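Local coordinates for cytochrome P450 RhF (Acinetobacter radioresistens, PDB 6RO8), which probably catalyses the oxygenation of organic substrates at a thiolate-ligated heme iron, this chain being the heme domain of a longer reductase-fused P450, at residues A[73-78]-A[341-346]; A[67-72]-A[368-373]. One frame throughout, in Å; residues are numbered along the deposited sequence.

Contact 1 (A[73-78]-A[341-346]); sequences KAIFRD and LFLVSA. With HEM (protoporphyrin IX containing Fe), chain B.
Leu343 meets the Phe76 ring in a CH-pi contact: its CD2 methyl sits 3.6 Å from the ring centroid, only 7° off the normal, and so lies over the middle of one face. Ile75 CG2 lies 3.8 Å from Leu343 CD1 and as close to CD2, so the CD2 methyl is shared between the Phe76 face and Ile75, while CD1 meets Ile75 alone of the two.

The remaining packing is aliphatic. With chi1 at -67°, Ile75 CG1 stands beside the backbone N and the CG2 branch is the one anti to it; CG2 also reaches Leu341 CD1, more loosely, at 4.2 Å. Leu341 and Leu343, two residues apart in the strand, both turn toward the helix. Here helix 69-77 lies against strand 340-343 of the mixed sheet of the P450 fold, the short segment axes approaching to 9.9 Å at 114° to each other. Strands 63-66 and 82-83 supply further contacts to Ile75 through Val66 and Phe82.

Polar groups appear at the heme end. Phe76 belongs to the heme pocket, and propionate oxygen O2A of the heme comes obliquely to its CE1 at 3.2 Å. Arg322, which hydrogen-bonds the heme through NH2, also touches the side chains of both Ile75 and Phe76.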
ATOM      1  N   LYS A  73     -15.637  -4.342   5.357  1.00 73.92           N
ATOM      2  CA  LYS A  73     -15.489  -3.813   6.705  1.00 78.37           C
ATOM      3  C   LYS A  73     -15.730  -4.898   7.742  1.00 78.01           C
ATOM      4  O   LYS A  73     -14.973  -5.019   8.716  1.00 82.43           O
ATOM      5  CB  LYS A  73     -16.442  -2.636   6.919  1.00 87.17           C
ATOM      6  CG  LYS A  73     -16.123  -1.833   8.163  1.00 95.89           C
ATOM      7  CD  LYS A  73     -16.627  -0.406   8.070  1.00101.92           C
ATOM      8  CE  LYS A  73     -17.740  -0.162   9.075  1.00110.79           C
ATOM      9  NZ  LYS A  73     -17.953   1.299   9.296  1.00114.70           N
ATOM     10  N   ALA A  74     -16.769  -5.707   7.546  1.00 74.99           N
ATOM     11  CA  ALA A  74     -17.095  -6.736   8.528  1.00 76.61           C
ATOM     12  C   ALA A  74     -15.923  -7.692   8.732  1.00 83.94           C
ATOM     13  O   ALA A  74     -15.550  -8.007   9.870  1.00 75.65           O
ATOM     14  CB  ALA A  74     -18.340  -7.487   8.084  1.00 75.80           C
ATOM     15  N   ILE A  75     -15.299  -8.132   7.633  1.00 78.95           N
ATOM     16  CA  ILE A  75     -14.154  -9.032   7.733  1.00 78.04           C
ATOM     17  C   ILE A  75     -12.968  -8.347   8.427  1.00 80.86           C
ATOM     18  O   ILE A  75     -12.285  -8.960   9.265  1.00 76.64           O
ATOM     19  CB  ILE A  75     -13.815  -9.584   6.334  1.00 73.86           C
ATOM     20  CG1 ILE A  75     -14.957 -10.488   5.854  1.00 76.26           C
ATOM     21  CG2 ILE A  75     -12.505 -10.365   6.331  1.00 79.17           C
ATOM     22  CD1 ILE A  75     -15.290 -10.371   4.375  1.00 79.76           C
ATOM     23  N   PHE A  76     -12.718  -7.067   8.119  1.00 73.98           N
ATOM     24  CA  PHE A  76     -11.659  -6.335   8.813  1.00 69.84           C
ATOM     25  C   PHE A  76     -11.908  -6.289  10.316  1.00 80.27           C
ATOM     26  O   PHE A  76     -10.964  -6.360  11.113  1.00 82.11           O
ATOM     27  CB  PHE A  76     -11.564  -4.913   8.281  1.00 66.13           C
ATOM     28  CG  PHE A  76     -10.599  -4.735   7.165  1.00 70.21           C
ATOM     29  CD1 PHE A  76      -9.277  -5.127   7.302  1.00 74.39           C
ATOM     30  CD2 PHE A  76     -11.001  -4.135   5.974  1.00 70.13           C
ATOM     31  CE1 PHE A  76      -8.365  -4.945   6.259  1.00 69.80           C
ATOM     32  CE2 PHE A  76     -10.093  -3.939   4.932  1.00 68.73           C
ATOM     33  CZ  PHE A  76      -8.776  -4.351   5.078  1.00 67.55           C
ATOM     34  N   ARG A  77     -13.178  -6.169  10.720  1.00 78.34           N
ATOM     35  CA  ARG A  77     -13.535  -5.936  12.116  1.00 80.52           C
ATOM     36  C   ARG A  77     -13.294  -7.159  13.008  1.00 84.20           C
ATOM     37  O   ARG A  77     -13.144  -7.003  14.223  1.00 87.01           O
ATOM     38  CB  ARG A  77     -14.998  -5.495  12.180  1.00 84.94           C
ATOM     39  CG  ARG A  77     -15.481  -5.079  13.555  1.00105.02           C
ATOM     40  CD  ARG A  77     -16.707  -4.167  13.491  1.00118.67           C
ATOM     41  NE  ARG A  77     -17.550  -4.434  12.329  1.00128.33           N
ATOM     42  CZ  ARG A  77     -18.414  -3.561  11.815  1.00130.32           C
ATOM     43  NH1 ARG A  77     -18.552  -2.359  12.362  1.00132.38           N
ATOM     44  NH2 ARG A  77     -19.145  -3.894  10.755  1.00127.87           N
ATOM     45  N   ASP A  78     -13.229  -8.364  12.441  1.00 82.77           N
ATOM     46  CA  ASP A  78     -13.085  -9.609  13.196  1.00 87.53           C
ATOM     47  C   ASP A  78     -11.765 -10.269  12.820  1.00 93.60           C
ATOM     48  O   ASP A  78     -11.702 -11.059  11.862  1.00101.94           O
ATOM     49  CB  ASP A  78     -14.275 -10.529  12.921  1.00 95.12           C
ATOM     50  CG  ASP A  78     -14.202 -11.854  13.678  1.00102.46           C
ATOM     51  OD1 ASP A  78     -13.200 -12.108  14.370  1.00 95.90           O
ATOM     52  OD2 ASP A  78     -15.161 -12.652  13.569  1.00102.80           O
ATOM     53  N   LEU A 341      -9.234 -15.045   1.456  1.00 72.91           N
ATOM     54  CA  LEU A 341     -10.138 -13.985   1.025  1.00 69.71           C
ATOM     55  C   LEU A 341      -9.346 -12.800   0.487  1.00 69.44           C
ATOM     56  O   LEU A 341      -8.369 -12.357   1.112  1.00 66.59           O
ATOM     57  CB  LEU A 341     -11.021 -13.521   2.186  1.00 78.93           C
ATOM     58  CG  LEU A 341     -11.595 -14.596   3.120  1.00 77.08           C
ATOM     59  CD1 LEU A 341     -12.542 -13.947   4.130  1.00 82.61           C
ATOM     60  CD2 LEU A 341     -12.332 -15.638   2.326  1.00 73.06           C
ATOM     61  N   PHE A 342      -9.777 -12.279  -0.660  1.00 72.39           N
ATOM     62  CA  PHE A 342      -9.361 -10.960  -1.138  1.00 63.88           C
ATOM     63  C   PHE A 342     -10.411  -9.944  -0.721  1.00 62.41           C
ATOM     64  O   PHE A 342     -11.575 -10.044  -1.123  1.00 76.08           O
ATOM     65  CB  PHE A 342      -9.179 -10.939  -2.655  1.00 63.42           C
ATOM     66  CG  PHE A 342      -7.759 -11.097  -3.080  1.00 61.05           C
ATOM     67  CD1 PHE A 342      -6.806 -10.170  -2.683  1.00 65.44           C
ATOM     68  CD2 PHE A 342      -7.365 -12.181  -3.836  1.00 63.27           C
ATOM     69  CE1 PHE A 342      -5.482 -10.322  -3.056  1.00 73.09           C
ATOM     70  CE2 PHE A 342      -6.049 -12.346  -4.203  1.00 64.85           C
ATOM     71  CZ  PHE A 342      -5.103 -11.419  -3.813  1.00 69.33           C
ATOM     72  N   LEU A 343     -10.012  -8.997   0.112  1.00 62.96           N
ATOM     73  CA  LEU A 343     -10.867  -7.868   0.477  1.00 64.87           C
ATOM     74  C   LEU A 343     -10.570  -6.752  -0.514  1.00 66.14           C
ATOM     75  O   LEU A 343      -9.573  -6.041  -0.358  1.00 67.60           O
ATOM     76  CB  LEU A 343     -10.577  -7.411   1.903  1.00 71.15           C
ATOM     77  CG  LEU A 343     -11.129  -8.214   3.088  1.00 75.76           C
ATOM     78  CD1 LEU A 343     -10.741  -9.680   3.036  1.00 75.57           C
ATOM     79  CD2 LEU A 343     -10.704  -7.572   4.414  1.00 67.43           C
ATOM     80  N   VAL A 344     -11.407  -6.576  -1.540  1.00 64.14           N
ATOM     81  CA  VAL A 344     -11.069  -5.636  -2.622  1.00 65.52           C
ATOM     82  C   VAL A 344     -11.530  -4.242  -2.199  1.00 64.64           C
ATOM     83  O   VAL A 344     -12.622  -3.788  -2.541  1.00 63.19           O
ATOM     84  CB  VAL A 344     -11.648  -6.060  -3.963  1.00 62.61           C
ATOM     85  CG1 VAL A 344     -11.155  -5.107  -5.046  1.00 58.83           C
ATOM     86  CG2 VAL A 344     -11.215  -7.441  -4.276  1.00 67.01           C
ATOM     87  N   SER A 345     -10.648  -3.539  -1.477  1.00 58.79           N
ATOM     88  CA  SER A 345     -11.009  -2.246  -0.899  1.00 65.57           C
ATOM     89  C   SER A 345     -11.280  -1.178  -1.960  1.00 62.22           C
ATOM     90  O   SER A 345     -12.111  -0.292  -1.733  1.00 54.93           O
ATOM     91  CB  SER A 345      -9.919  -1.778   0.057  1.00 64.22           C
ATOM     92  OG  SER A 345      -8.649  -2.086  -0.459  1.00 67.92           O
ATOM     93  N   ALA A 346     -10.594  -1.223  -3.107  1.00 59.24           N
ATOM     94  CA  ALA A 346     -10.991  -0.366  -4.222  1.00 60.28           C
ATOM     95  C   ALA A 346     -12.466  -0.556  -4.560  1.00 58.84           C
ATOM     96  O   ALA A 346     -13.184   0.416  -4.814  1.00 62.48           O
ATOM     97  CB  ALA A 346     -10.129  -0.660  -5.449  1.00 52.23           C
TER
HETATM   98  CHA HEM B 500      -1.187  -1.469   7.839  1.00 58.42           C
HETATM   99  CHB HEM B 500      -2.229   0.839   3.682  1.00 64.35           C
HETATM  100  CHC HEM B 500       1.455   3.957   4.376  1.00 58.30           C
HETATM  101  CHD HEM B 500       2.736   1.330   8.257  1.00 62.79           C
HETATM  102  C1A HEM B 500      -1.791  -1.139   6.645  1.00 59.53           C
HETATM  103  C2A HEM B 500      -2.905  -1.819   6.009  1.00 65.64           C
HETATM  104  C3A HEM B 500      -3.188  -1.188   4.874  1.00 61.68           C
HETATM  105  C4A HEM B 500      -2.264  -0.077   4.723  1.00 66.46           C
HETATM  106  CMA HEM B 500      -4.313  -1.593   3.898  1.00 53.53           C
HETATM  107  CAA HEM B 500      -3.656  -3.056   6.554  1.00 55.70           C
HETATM  108  CBA HEM B 500      -4.911  -2.548   7.234  1.00 55.86           C
HETATM  109  CGA HEM B 500      -5.682  -3.666   7.881  1.00 62.45           C
HETATM  110  O1A HEM B 500      -5.257  -4.842   7.772  1.00 60.68           O
HETATM  111  O2A HEM B 500      -6.724  -3.365   8.510  1.00 57.16           O
HETATM  112  C1B HEM B 500      -1.393   1.923   3.557  1.00 62.66           C
HETATM  113  C2B HEM B 500      -1.527   2.982   2.575  1.00 67.79           C
HETATM  114  C3B HEM B 500      -0.495   3.842   2.755  1.00 61.48           C
HETATM  115  C4B HEM B 500       0.315   3.355   3.863  1.00 63.35           C
HETATM  116  CMB HEM B 500      -2.675   3.040   1.531  1.00 58.42           C
HETATM  117  CAB HEM B 500      -0.157   5.155   2.010  1.00 56.96           C
HETATM  118  CBB HEM B 500      -0.961   5.787   1.155  1.00 56.08           C
HETATM  119  C1C HEM B 500       2.136   3.522   5.492  1.00 64.17           C
HETATM  120  C2C HEM B 500       3.333   4.094   6.082  1.00 67.48           C
HETATM  121  C3C HEM B 500       3.661   3.345   7.160  1.00 70.25           C
HETATM  122  C4C HEM B 500       2.693   2.292   7.281  1.00 64.02           C
HETATM  123  CMC HEM B 500       4.050   5.346   5.530  1.00 62.17           C
HETATM  124  CAC HEM B 500       4.825   3.458   8.183  1.00 72.77           C
HETATM  125  CBC HEM B 500       5.772   4.394   8.099  1.00 84.17           C
HETATM  126  C1D HEM B 500       1.817   0.333   8.477  1.00 61.68           C
HETATM  127  C2D HEM B 500       1.875  -0.650   9.532  1.00 64.83           C
HETATM  128  C3D HEM B 500       0.795  -1.416   9.431  1.00 67.66           C
HETATM  129  C4D HEM B 500       0.003  -0.950   8.298  1.00 63.41           C
HETATM  130  CMD HEM B 500       2.985  -0.802  10.594  1.00 65.40           C
HETATM  131  CAD HEM B 500       0.488  -2.612  10.361  1.00 73.07           C
HETATM  132  CBD HEM B 500      -0.285  -2.191  11.603  1.00 76.93           C
HETATM  133  CGD HEM B 500      -0.944  -3.410  12.209  1.00 80.31           C
HETATM  134  O1D HEM B 500      -0.763  -4.517  11.660  1.00 80.11           O
HETATM  135  O2D HEM B 500      -1.661  -3.289  13.234  1.00 82.50           O
HETATM  136  NA  HEM B 500      -1.422  -0.095   5.823  1.00 68.45           N
HETATM  137  NB  HEM B 500      -0.264   2.184   4.320  1.00 64.09           N
HETATM  138  NC  HEM B 500       1.784   2.422   6.256  1.00 67.64           N
HETATM  139  ND  HEM B 500       0.658   0.123   7.744  1.00 62.99           N
HETATM  140 FE   HEM B 500       0.212   1.186   6.041  1.00 59.25          FE
HETATM  141  O   HOH W   1       1.484  -0.372   4.920  1.00 78.69           O

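Contact 2 (A[67-72]-A[368-373]); sequences TRYEDV and AIEHLT. With HEM (protoporphyrin IX containing Fe), chain B.
Tyr69 and Val72, one turn apart on helix 69-77, hold the side chain of Leu372 between them, and this is the tightly packed, buried part of the contact. Leu372 CD1 serves both neighbours: it lies 3.7 Å from Val72 CG1 and 3.7 Å from Tyr69 CD1. Its CG adds an oblique approach to Tyr69 CE1, also at 3.7 Å. Val72 and Leu372 run past each other in opposite senses, and Ala348 of helix 345-349 touches both.

With CG anti to the backbone N (chi1 179°), the Tyr69 ring reaches across to the other segment and brings its hydroxyl to the backbone there. Tyr69 OH donates to Glu370 O at 2.7 Å. The bond is bent at the acceptor, with a C=O...donor angle of 140°, and the donor stands 22° out of the carbonyl plane. His354 stacks on this ring.

Residues 368-373 lie in what is probably the meander region of the P450 fold, just before the loop bearing the axial heme ligand Cys381. Within it, Thr373 N donates to His371 ND1 at 3.0 Å, close to the imidazole plane, while NE2 on the far side of the ring is bonded to Glu308 of helix 303-314. That pair of bonds fixes the ring's rotation. Thr373 itself lines the heme pocket, its CG2 resting 3.6 Å from heme CMB.

Toward solvent the contact thins out. Glu370 is partly exposed and offers Tyr69 little beyond its carbonyl: its CB is 3.7 Å from Tyr69 OH, and the extended chain then carries the carboxylate to His354 NE2 and Asn367 ND2, both hydrogen-bonded to OE1.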
ATOM      1  N   THR A  67     -16.455  -7.823  -2.563  1.00 71.07           N
ATOM      2  CA  THR A  67     -16.554  -6.619  -3.381  1.00 67.44           C
ATOM      3  C   THR A  67     -17.282  -5.460  -2.722  1.00 69.04           C
ATOM      4  O   THR A  67     -17.095  -4.323  -3.160  1.00 67.00           O
ATOM      5  CB  THR A  67     -17.256  -6.929  -4.710  1.00 68.22           C
ATOM      6  OG1 THR A  67     -18.630  -7.244  -4.464  1.00 69.24           O
ATOM      7  CG2 THR A  67     -16.559  -8.094  -5.449  1.00 68.70           C
ATOM      8  N   ARG A  68     -18.078  -5.701  -1.680  1.00 77.36           N
ATOM      9  CA  ARG A  68     -18.949  -4.684  -1.101  1.00 75.13           C
ATOM     10  C   ARG A  68     -18.366  -4.050   0.154  1.00 71.78           C
ATOM     11  O   ARG A  68     -17.599  -4.675   0.890  1.00 74.39           O
ATOM     12  CB  ARG A  68     -20.310  -5.280  -0.764  1.00 83.27           C
ATOM     13  CG  ARG A  68     -21.183  -5.441  -1.980  1.00 88.16           C
ATOM     14  CD  ARG A  68     -22.581  -5.772  -1.584  1.00 81.90           C
ATOM     15  NE  ARG A  68     -23.434  -5.727  -2.754  1.00 89.26           N
ATOM     16  CZ  ARG A  68     -24.701  -6.109  -2.758  1.00 83.73           C
ATOM     17  NH1 ARG A  68     -25.246  -6.569  -1.643  1.00 78.09           N
ATOM     18  NH2 ARG A  68     -25.411  -6.045  -3.875  1.00 78.90           N
ATOM     19  N   TYR A  69     -18.801  -2.811   0.421  1.00 70.61           N
ATOM     20  CA  TYR A  69     -18.244  -2.036   1.528  1.00 69.95           C
ATOM     21  C   TYR A  69     -18.530  -2.695   2.878  1.00 71.86           C
ATOM     22  O   TYR A  69     -17.623  -2.866   3.701  1.00 75.93           O
ATOM     23  CB  TYR A  69     -18.780  -0.601   1.493  1.00 64.04           C
ATOM     24  CG  TYR A  69     -18.255   0.257   2.634  1.00 66.84           C
ATOM     25  CD1 TYR A  69     -17.076   0.979   2.504  1.00 68.10           C
ATOM     26  CD2 TYR A  69     -18.924   0.316   3.851  1.00 67.32           C
ATOM     27  CE1 TYR A  69     -16.593   1.734   3.536  1.00 69.74           C
ATOM     28  CE2 TYR A  69     -18.439   1.068   4.894  1.00 71.86           C
ATOM     29  CZ  TYR A  69     -17.282   1.784   4.728  1.00 70.85           C
ATOM     30  OH  TYR A  69     -16.798   2.542   5.774  1.00 79.44           O
ATOM     31  N   GLU A  70     -19.785  -3.076   3.128  1.00 67.66           N
ATOM     32  CA  GLU A  70     -20.111  -3.641   4.435  1.00 70.55           C
ATOM     33  C   GLU A  70     -19.415  -4.983   4.667  1.00 72.41           C
ATOM     34  O   GLU A  70     -18.925  -5.242   5.772  1.00 72.44           O
ATOM     35  CB  GLU A  70     -21.622  -3.782   4.591  1.00 77.43           C
ATOM     36  CG  GLU A  70     -22.366  -2.479   4.867  1.00 93.37           C
ATOM     37  CD  GLU A  70     -21.840  -1.705   6.081  1.00107.93           C
ATOM     38  OE1 GLU A  70     -21.251  -2.321   7.000  1.00111.70           O
ATOM     39  OE2 GLU A  70     -22.024  -0.467   6.120  1.00110.21           O
ATOM     40  N   ASP A  71     -19.347  -5.847   3.646  1.00 70.88           N
ATOM     41  CA  ASP A  71     -18.664  -7.130   3.811  1.00 77.76           C
ATOM     42  C   ASP A  71     -17.187  -6.926   4.129  1.00 83.62           C
ATOM     43  O   ASP A  71     -16.658  -7.529   5.074  1.00 76.80           O
ATOM     44  CB  ASP A  71     -18.791  -7.996   2.553  1.00 84.45           C
ATOM     45  CG  ASP A  71     -20.225  -8.302   2.169  1.00 93.48           C
ATOM     46  OD1 ASP A  71     -21.077  -8.449   3.073  1.00 94.00           O
ATOM     47  OD2 ASP A  71     -20.486  -8.409   0.944  1.00 91.40           O
ATOM     48  N   VAL A  72     -16.499  -6.092   3.326  1.00 74.18           N
ATOM     49  CA  VAL A  72     -15.069  -5.866   3.531  1.00 70.73           C
ATOM     50  C   VAL A  72     -14.817  -5.306   4.929  1.00 75.44           C
ATOM     51  O   VAL A  72     -13.918  -5.762   5.647  1.00 77.38           O
ATOM     52  CB  VAL A  72     -14.507  -4.945   2.430  1.00 66.33           C
ATOM     53  CG1 VAL A  72     -13.059  -4.469   2.769  1.00 52.85           C
ATOM     54  CG2 VAL A  72     -14.572  -5.645   1.060  1.00 60.02           C
ATOM     55  N   ALA A 368     -15.866  10.766   2.864  1.00 72.39           N
ATOM     56  CA  ALA A 368     -14.687  10.249   2.174  1.00 75.90           C
ATOM     57  C   ALA A 368     -13.755   9.495   3.113  1.00 74.40           C
ATOM     58  O   ALA A 368     -13.160   8.489   2.711  1.00 73.11           O
ATOM     59  CB  ALA A 368     -13.918  11.382   1.500  1.00 73.56           C
ATOM     60  N   ILE A 369     -13.637   9.951   4.364  1.00 70.37           N
ATOM     61  CA  ILE A 369     -12.745   9.336   5.341  1.00 69.57           C
ATOM     62  C   ILE A 369     -13.204   7.942   5.746  1.00 70.33           C
ATOM     63  O   ILE A 369     -12.394   7.151   6.247  1.00 72.58           O
ATOM     64  CB  ILE A 369     -12.632  10.239   6.581  1.00 72.08           C
ATOM     65  CG1 ILE A 369     -11.527   9.754   7.513  1.00 74.12           C
ATOM     66  CG2 ILE A 369     -13.934  10.216   7.349  1.00 73.64           C
ATOM     67  CD1 ILE A 369     -10.668  10.873   8.033  1.00 71.35           C
ATOM     68  N   GLU A 370     -14.475   7.593   5.520  1.00 74.13           N
ATOM     69  CA  GLU A 370     -14.919   6.236   5.820  1.00 73.26           C
ATOM     70  C   GLU A 370     -14.355   5.188   4.853  1.00 74.33           C
ATOM     71  O   GLU A 370     -14.679   4.002   5.008  1.00 74.13           O
ATOM     72  CB  GLU A 370     -16.443   6.184   5.816  1.00 75.09           C
ATOM     73  CG  GLU A 370     -17.076   6.844   7.032  1.00 85.07           C
ATOM     74  CD  GLU A 370     -18.587   6.871   6.971  1.00100.84           C
ATOM     75  OE1 GLU A 370     -19.157   6.689   5.871  1.00110.09           O
ATOM     76  OE2 GLU A 370     -19.212   7.067   8.029  1.00112.24           O
ATOM     77  N   HIS A 371     -13.536   5.588   3.873  1.00 61.80           N
ATOM     78  CA  HIS A 371     -12.945   4.651   2.923  1.00 64.03           C
ATOM     79  C   HIS A 371     -12.113   3.592   3.662  1.00 64.91           C
ATOM     80  O   HIS A 371     -11.746   3.757   4.830  1.00 70.60           O
ATOM     81  CB  HIS A 371     -12.076   5.403   1.909  1.00 56.71           C
ATOM     82  CG  HIS A 371     -10.782   5.915   2.477  1.00 65.54           C
ATOM     83  ND1 HIS A 371      -9.736   5.085   2.822  1.00 66.26           N
ATOM     84  CD2 HIS A 371     -10.373   7.173   2.775  1.00 66.96           C
ATOM     85  CE1 HIS A 371      -8.745   5.806   3.314  1.00 67.14           C
ATOM     86  NE2 HIS A 371      -9.101   7.078   3.286  1.00 68.79           N
ATOM     87  N   LEU A 372     -11.777   2.509   2.949  1.00 54.99           N
ATOM     88  CA  LEU A 372     -11.086   1.370   3.557  1.00 63.29           C
ATOM     89  C   LEU A 372      -9.672   1.162   3.018  1.00 58.86           C
ATOM     90  O   LEU A 372      -9.097   0.096   3.231  1.00 62.45           O
ATOM     91  CB  LEU A 372     -11.910   0.088   3.385  1.00 57.30           C
ATOM     92  CG  LEU A 372     -13.299   0.197   4.013  1.00 59.32           C
ATOM     93  CD1 LEU A 372     -14.163  -1.018   3.726  1.00 61.30           C
ATOM     94  CD2 LEU A 372     -13.150   0.397   5.502  1.00 53.76           C
ATOM     95  N   THR A 373      -9.096   2.157   2.335  1.00 57.35           N
ATOM     96  CA  THR A 373      -7.742   2.026   1.794  1.00 53.54           C
ATOM     97  C   THR A 373      -6.723   1.804   2.908  1.00 57.70           C
ATOM     98  O   THR A 373      -5.696   1.153   2.685  1.00 60.81           O
ATOM     99  CB  THR A 373      -7.394   3.280   0.953  1.00 57.21           C
ATOM    100  OG1 THR A 373      -8.385   3.493  -0.054  1.00 54.27           O
ATOM    101  CG2 THR A 373      -6.062   3.180   0.252  1.00 54.38           C
TER
HETATM  102  CHA HEM B 500      -1.187  -1.469   7.839  1.00 58.42           C
HETATM  103  CHB HEM B 500      -2.229   0.839   3.682  1.00 64.35           C
HETATM  104  CHC HEM B 500       1.455   3.957   4.376  1.00 58.30           C
HETATM  105  CHD HEM B 500       2.736   1.330   8.257  1.00 62.79           C
HETATM  106  C1A HEM B 500      -1.791  -1.139   6.645  1.00 59.53           C
HETATM  107  C2A HEM B 500      -2.905  -1.819   6.009  1.00 65.64           C
HETATM  108  C3A HEM B 500      -3.188  -1.188   4.874  1.00 61.68           C
HETATM  109  C4A HEM B 500      -2.264  -0.077   4.723  1.00 66.46           C
HETATM  110  CMA HEM B 500      -4.313  -1.593   3.898  1.00 53.53           C
HETATM  111  CAA HEM B 500      -3.656  -3.056   6.554  1.00 55.70           C
HETATM  112  CBA HEM B 500      -4.911  -2.548   7.234  1.00 55.86           C
HETATM  113  CGA HEM B 500      -5.682  -3.666   7.881  1.00 62.45           C
HETATM  114  O1A HEM B 500      -5.257  -4.842   7.772  1.00 60.68           O
HETATM  115  O2A HEM B 500      -6.724  -3.365   8.510  1.00 57.16           O
HETATM  116  C1B HEM B 500      -1.393   1.923   3.557  1.00 62.66           C
HETATM  117  C2B HEM B 500      -1.527   2.982   2.575  1.00 67.79           C
HETATM  118  C3B HEM B 500      -0.495   3.842   2.755  1.00 61.48           C
HETATM  119  C4B HEM B 500       0.315   3.355   3.863  1.00 63.35           C
HETATM  120  CMB HEM B 500      -2.675   3.040   1.531  1.00 58.42           C
HETATM  121  CAB HEM B 500      -0.157   5.155   2.010  1.00 56.96           C
HETATM  122  CBB HEM B 500      -0.961   5.787   1.155  1.00 56.08           C
HETATM  123  C1C HEM B 500       2.136   3.522   5.492  1.00 64.17           C
HETATM  124  C2C HEM B 500       3.333   4.094   6.082  1.00 67.48           C
HETATM  125  C3C HEM B 500       3.661   3.345   7.160  1.00 70.25           C
HETATM  126  C4C HEM B 500       2.693   2.292   7.281  1.00 64.02           C
HETATM  127  CMC HEM B 500       4.050   5.346   5.530  1.00 62.17           C
HETATM  128  CAC HEM B 500       4.825   3.458   8.183  1.00 72.77           C
HETATM  129  CBC HEM B 500       5.772   4.394   8.099  1.00 84.17           C
HETATM  130  C1D HEM B 500       1.817   0.333   8.477  1.00 61.68           C
HETATM  131  C2D HEM B 500       1.875  -0.650   9.532  1.00 64.83           C
HETATM  132  C3D HEM B 500       0.795  -1.416   9.431  1.00 67.66           C
HETATM  133  C4D HEM B 500       0.003  -0.950   8.298  1.00 63.41           C
HETATM  134  CMD HEM B 500       2.985  -0.802  10.594  1.00 65.40           C
HETATM  135  CAD HEM B 500       0.488  -2.612  10.361  1.00 73.07           C
HETATM  136  CBD HEM B 500      -0.285  -2.191  11.603  1.00 76.93           C
HETATM  137  CGD HEM B 500      -0.944  -3.410  12.209  1.00 80.31           C
HETATM  138  O1D HEM B 500      -0.763  -4.517  11.660  1.00 80.11           O
HETATM  139  O2D HEM B 500      -1.661  -3.289  13.234  1.00 82.50           O
HETATM  140  NA  HEM B 500      -1.422  -0.095   5.823  1.00 68.45           N
HETATM  141  NB  HEM B 500      -0.264   2.184   4.320  1.00 64.09           N
HETATM  142  NC  HEM B 500       1.784   2.422   6.256  1.00 67.64           N
HETATM  143  ND  HEM B 500       0.658   0.123   7.744  1.00 62.99           N
HETATM  144 FE   HEM B 500       0.212   1.186   6.041  1.00 59.25          FE
HETATM  145  O   HOH W   1       1.484  -0.372   4.920  1.00 78.69           O

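Read from the N terminus, the chain leaves strand 63-66, enters helix 69-77 and uses it twice: its first turn for contact 2, the rest for contact 1. The chain then runs through most of the helical fold before strand 340-343 returns to residues 73-78, closing the inner loop of 262 residues. Helix 345-349 and the loop after it follow, and residues 368-373 close the outer loop of 295, so contact 1 nests inside contact 2. Their centres are 8 Å apart, and they touch where Leu343 CD2 packs 3.9 Å from Val72 O. One helix thereby joins the mixed sheet to the segment preceding the cysteine-ligand loop, and both contacts reach the heme.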